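Local coordinates for periplasmic solute binding protein (Candidatus liberibacter, PDB 4CL2) that binds manganese and zinc ions and probably delivers them, as a periplasmic solute-binding protein, to a metal-uptake transporter, at residues G15-N20 and R141-K146; H106-L111 and P257-L262. One frame throughout, in Å; residues are numbered along the deposited sequence.

Contact 1: residues G15-N20 and R141-K146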
# COMPACT_ATOMS: atom_id res chain seq x y z
N GLY A 15 10.42 1.44 -0.40
CA GLY A 15 11.60 2.15 -0.81
C GLY A 15 11.48 3.64 -0.73
O GLY A 15 12.41 4.34 -0.25
N ASP A 16 10.34 4.17 -1.17
CA ASP A 16 10.14 5.61 -1.17
C ASP A 16 9.99 6.16 0.26
O ASP A 16 10.54 7.24 0.62
CB ASP A 16 8.91 5.99 -2.01
CG ASP A 16 8.69 7.47 -2.04
OD1 ASP A 16 9.45 8.20 -2.71
OD2 ASP A 16 7.78 7.93 -1.33
N ILE A 17 9.29 5.41 1.12
CA ILE A 17 9.17 5.82 2.54
C ILE A 17 10.54 5.87 3.16
O ILE A 17 10.93 6.84 3.82
CB ILE A 17 8.27 4.83 3.30
CG1 ILE A 17 6.83 5.00 2.86
CG2 ILE A 17 8.35 5.14 4.82
CD1 ILE A 17 5.97 3.83 3.26
N THR A 18 11.31 4.82 2.90
CA THR A 18 12.66 4.76 3.49
C THR A 18 13.58 5.90 3.01
O THR A 18 14.30 6.52 3.81
CB THR A 18 13.29 3.42 3.14
OG1 THR A 18 12.41 2.37 3.58
CG2 THR A 18 14.61 3.24 3.87
N GLN A 19 13.51 6.23 1.74
CA GLN A 19 14.27 7.36 1.21
C GLN A 19 13.92 8.64 1.89
O GLN A 19 14.79 9.46 2.12
CB GLN A 19 14.05 7.48 -0.30
CG GLN A 19 14.81 8.61 -0.98
CD GLN A 19 16.33 8.48 -0.89
OE1 GLN A 19 16.89 7.39 -0.79
NE2 GLN A 19 17.00 9.61 -0.89
N ASN A 20 12.66 8.83 2.26
CA ASN A 20 12.32 10.07 2.94
C ASN A 20 12.81 10.15 4.37
O ASN A 20 13.02 11.24 4.92
CB ASN A 20 10.82 10.26 2.91
CG ASN A 20 10.37 10.85 1.61
OD1 ASN A 20 10.50 12.07 1.37
ND2 ASN A 20 9.93 10.01 0.72
N ARG A 141 10.00 12.67 11.72
CA ARG A 141 8.94 13.61 12.15
C ARG A 141 8.53 14.51 10.97
O ARG A 141 7.37 14.69 10.70
CB ARG A 141 9.34 14.40 13.35
CG ARG A 141 8.31 15.43 13.80
CD ARG A 141 8.50 16.81 13.14
NE ARG A 141 9.71 17.39 13.58
CZ ARG A 141 10.24 18.50 13.06
NH1 ARG A 141 9.60 19.11 12.04
NH2 ARG A 141 11.35 18.94 13.49
N GLU A 142 9.52 15.07 10.28
CA GLU A 142 9.21 15.90 9.11
C GLU A 142 8.37 15.18 8.12
O GLU A 142 7.43 15.74 7.54
CB GLU A 142 10.48 16.44 8.43
CG GLU A 142 11.14 17.53 9.26
CD GLU A 142 12.39 18.12 8.63
OE1 GLU A 142 12.97 17.47 7.72
OE2 GLU A 142 12.80 19.20 9.10
N TYR A 143 8.72 13.94 7.80
CA TYR A 143 7.98 13.22 6.79
C TYR A 143 6.55 12.82 7.26
O TYR A 143 5.56 12.91 6.49
CB TYR A 143 8.78 12.00 6.37
CG TYR A 143 8.14 11.17 5.28
CD1 TYR A 143 7.81 11.74 4.05
CD2 TYR A 143 7.94 9.84 5.44
CE1 TYR A 143 7.26 10.94 3.01
CE2 TYR A 143 7.40 9.06 4.43
CZ TYR A 143 7.04 9.62 3.22
OH TYR A 143 6.55 8.84 2.19
N SER A 144 6.43 12.39 8.53
CA SER A 144 5.13 12.11 9.10
C SER A 144 4.20 13.36 8.99
O SER A 144 3.05 13.26 8.63
CB SER A 144 5.34 11.73 10.58
OG SER A 144 5.98 10.48 10.71
N GLU A 145 4.75 14.54 9.29
CA GLU A 145 4.02 15.77 9.20
C GLU A 145 3.66 16.13 7.78
O GLU A 145 2.56 16.59 7.53
CB GLU A 145 4.76 16.95 9.87
CG GLU A 145 4.99 16.81 11.37
CD GLU A 145 3.80 16.28 12.18
OE1 GLU A 145 2.66 16.80 11.99
OE2 GLU A 145 4.04 15.34 13.01
N LYS A 146 4.57 15.91 6.85
CA LYS A 146 4.23 16.16 5.45
C LYS A 146 3.05 15.30 4.97
O LYS A 146 2.17 15.79 4.29
CB LYS A 146 5.47 15.88 4.59
CG LYS A 146 5.37 16.38 3.18
CD LYS A 146 6.69 16.15 2.42
CE LYS A 146 6.65 16.76 1.01
NZ LYS A 146 8.00 16.48 0.44
O HOH W 1 6.47 10.01 -0.25
O HOH W 2 8.55 14.08 0.87
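Asn-20 lies flat over one face of the Tyr-143 ring. Its amide plane and the ring plane are only 3° apart, so the two groups are stacked. Asn-20 CB sits nearly over the middle of the ring, 3.5 Å from the Tyr-143 ring centroid, as a CH-pi contact. From CB the amide runs on level, out past CE1 toward the hydroxyl end of the ring, with Asn-20 CG 3.4 Å from Tyr-143 CE1. One bond helps fix the rotation of the amide: Asn-20 ND2 donates to Asp-16 O at 2.8 Å. The donor stands above the carbonyl plane, on the opposite face from the backbone N of Asn-20, which also binds this oxygen. Tyr-143 reaches across because its CG is anti to the backbone N (chi1 -178°), which sends the ring toward helix 12-22. Ile-17 approaches the ring obliquely, with CG2 4.1 Å from Tyr-143 CE2.

Asp-16 and Tyr-143 are joined through water. One water, at the edge of the tyrosine ring and in its plane, lies 2.7 Å from Tyr-143 OH and donates to Asp-16 OD2. That same carboxylate oxygen also accepts from Tyr-259 N. A second water donates to Asn-20 OD1. No direct hydrogen bond crosses the contact.

Ile-118 and Tyr-259 also touch Tyr-143, and Ile-121 touches Ile-17. The helix segments run at 125° with their axes 10.5 Å apart. Tyr-143 and Asn-20 fill this gap, and the helices meet through these side chains. This is packing of the N-terminal lobe on the long linking helix 133-158, as in related metal-binding proteins of the solute-binding protein 9 family.

Contact 2: residues H106-L111 and P257-L262. With MN (manganese (II) ion), chain L.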
# COMPACT_ATOMS: atom_id res chain seq x y z
N HIS A 106 -2.53 -4.86 2.23
CA HIS A 106 -2.56 -3.48 1.78
C HIS A 106 -2.64 -2.46 2.94
O HIS A 106 -3.37 -1.48 2.86
CB HIS A 106 -3.73 -3.22 0.87
CG HIS A 106 -3.70 -4.06 -0.37
ND1 HIS A 106 -4.39 -5.26 -0.46
CD2 HIS A 106 -3.17 -3.82 -1.60
CE1 HIS A 106 -4.23 -5.76 -1.69
NE2 HIS A 106 -3.49 -4.91 -2.39
N ALA A 107 -1.84 -2.68 3.94
CA ALA A 107 -1.91 -1.88 5.20
C ALA A 107 -1.44 -0.45 4.97
O ALA A 107 -1.82 0.45 5.77
CB ALA A 107 -1.03 -2.55 6.27
N TRP A 108 -0.66 -0.19 3.93
CA TRP A 108 -0.19 1.15 3.63
C TRP A 108 -1.24 2.17 3.17
O TRP A 108 -0.94 3.35 3.17
CB TRP A 108 0.97 1.14 2.60
CG TRP A 108 0.57 0.57 1.27
CD1 TRP A 108 -0.06 1.25 0.26
CD2 TRP A 108 0.64 -0.79 0.86
NE1 TRP A 108 -0.33 0.39 -0.80
CE2 TRP A 108 0.07 -0.87 -0.44
CE3 TRP A 108 1.15 -1.96 1.44
CZ2 TRP A 108 0.03 -2.05 -1.16
CZ3 TRP A 108 1.12 -3.14 0.74
CH2 TRP A 108 0.56 -3.20 -0.57
N MET A 109 -2.43 1.68 2.84
CA MET A 109 -3.53 2.54 2.36
C MET A 109 -4.32 3.03 3.58
O MET A 109 -5.40 2.55 3.88
CB MET A 109 -4.44 1.84 1.37
CG MET A 109 -3.76 1.44 0.09
SD MET A 109 -3.03 2.76 -0.85
CE MET A 109 -4.43 3.84 -1.17
N SER A 110 -3.69 3.89 4.37
CA SER A 110 -4.22 4.31 5.65
C SER A 110 -3.31 5.41 6.17
O SER A 110 -2.08 5.33 6.13
CB SER A 110 -4.30 3.15 6.66
OG SER A 110 -4.25 3.52 8.03
N LEU A 111 -3.93 6.42 6.74
CA LEU A 111 -3.20 7.56 7.31
C LEU A 111 -2.55 7.10 8.62
O LEU A 111 -1.38 7.36 8.86
CB LEU A 111 -4.15 8.79 7.51
CG LEU A 111 -3.50 9.98 8.28
CD1 LEU A 111 -2.30 10.43 7.52
CD2 LEU A 111 -4.59 11.05 8.32
N PRO A 257 4.22 9.04 -8.17
CA PRO A 257 5.63 8.58 -8.23
C PRO A 257 6.26 8.45 -6.83
O PRO A 257 7.41 8.04 -6.71
CB PRO A 257 6.29 9.65 -9.03
CG PRO A 257 5.59 10.91 -8.64
CD PRO A 257 4.13 10.43 -8.66
N THR A 258 5.54 8.84 -5.80
CA THR A 258 5.98 8.72 -4.40
C THR A 258 4.85 8.20 -3.56
O THR A 258 3.68 8.24 -3.96
CB THR A 258 6.43 10.09 -3.80
OG1 THR A 258 5.29 10.93 -3.58
CG2 THR A 258 7.39 10.84 -4.68
N TYR A 259 5.13 7.69 -2.36
CA TYR A 259 4.07 7.23 -1.50
C TYR A 259 3.09 8.31 -1.14
O TYR A 259 1.85 8.10 -1.17
CB TYR A 259 4.67 6.62 -0.23
CG TYR A 259 3.68 6.18 0.88
CD1 TYR A 259 2.69 5.31 0.61
CD2 TYR A 259 3.81 6.60 2.15
CE1 TYR A 259 1.81 4.83 1.60
CE2 TYR A 259 2.99 6.14 3.15
CZ TYR A 259 1.98 5.26 2.88
OH TYR A 259 1.15 4.79 3.87
N LEU A 260 3.59 9.48 -0.73
CA LEU A 260 2.69 10.60 -0.45
C LEU A 260 1.81 10.92 -1.66
O LEU A 260 0.60 11.08 -1.48
CB LEU A 260 3.47 11.82 -0.02
CG LEU A 260 2.65 13.07 0.38
CD1 LEU A 260 3.50 13.98 1.17
CD2 LEU A 260 2.19 13.81 -0.84
N ASP A 261 2.36 10.97 -2.86
CA ASP A 261 1.59 11.26 -4.06
C ASP A 261 0.56 10.16 -4.34
O ASP A 261 -0.53 10.47 -4.79
CB ASP A 261 2.45 11.40 -5.26
CG ASP A 261 3.36 12.65 -5.22
OD1 ASP A 261 3.10 13.58 -4.49
OD2 ASP A 261 4.32 12.67 -5.96
N LEU A 262 0.89 8.94 -4.05
CA LEU A 262 -0.02 7.83 -4.22
C LEU A 262 -1.21 7.95 -3.30
O LEU A 262 -2.38 7.81 -3.73
CB LEU A 262 0.67 6.48 -3.97
CG LEU A 262 -0.20 5.22 -4.09
CD1 LEU A 262 0.65 4.09 -4.70
CD2 LEU A 262 -0.70 4.82 -2.74
MN MN L . -2.38 -5.82 -4.31
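Tyr-259 OH donates a hydrogen bond to the backbone oxygen Trp-108 O at 2.6 Å. The hydroxyl lies in the carbonyl plane, on a lone pair, and the C=O...donor angle is 137°. The acceptor in turn sits at the edge of the tyrosine ring, in its plane. This bond ties helix 259-274 to the type I beta turn from His-106 to Met-109. On the same turn, Trp-108 NE1 donates to Val-246 O.

Apolar contacts flank the tyrosine bond. Trp-108 CB lies 3.9 Å from Tyr-259 CE1. The Trp-108 indole has His-106 CA over one face, offset toward the rim. In Met-109, chi2 (-60°) swings the sulfur toward Leu-262, and a second bend at chi3 folds the methyl back. Met-109 SD meets Leu-262 CD2 at 3.6 Å, the two side chains crossing at about a right angle.

Capping bonds belong to each segment separately. Thr-258 OG1 is the N-cap acceptor for Asp-261 N, at 3.0 Å. Ser-110 is the N-cap of helix 111-128, and its OG takes the N-H of Asn-113.

The first residue of the turn is a metal ligand. His-106 NE2 binds manganese at 2.4 Å, and Glu-172 and Asp-247 are the other protein ligands. His-106 ND1 is hydrogen-bonded to Asn-104 OD1, a second-shell partner.

The touching residues are all buried. A directed bond to a backbone oxygen, set among apolar contacts, probably helps hold the metal-bearing turn in position against the C-terminal helix.

Overall arrangement
From the N terminus, helix 12-22 supplies the first half of contact 1. The chain then completes the N-terminal sheet and reaches the first half of contact 2, the segment 106-111, which begins with the metal ligand His-106. Helix 111-128 follows, and helix 133-158 closes contact 1 over 120 intervening residues. The chain builds the second lobe before helix 259-274 returns to close contact 2 over 145 residues. The two loops therefore cross. Their centres are about 11 Å apart, and they meet at Tyr-259, which belongs to contact 2 and also touches contact 1. Together they join the N-terminal lobe, the linking helix and the C-terminal helix beside the metal site.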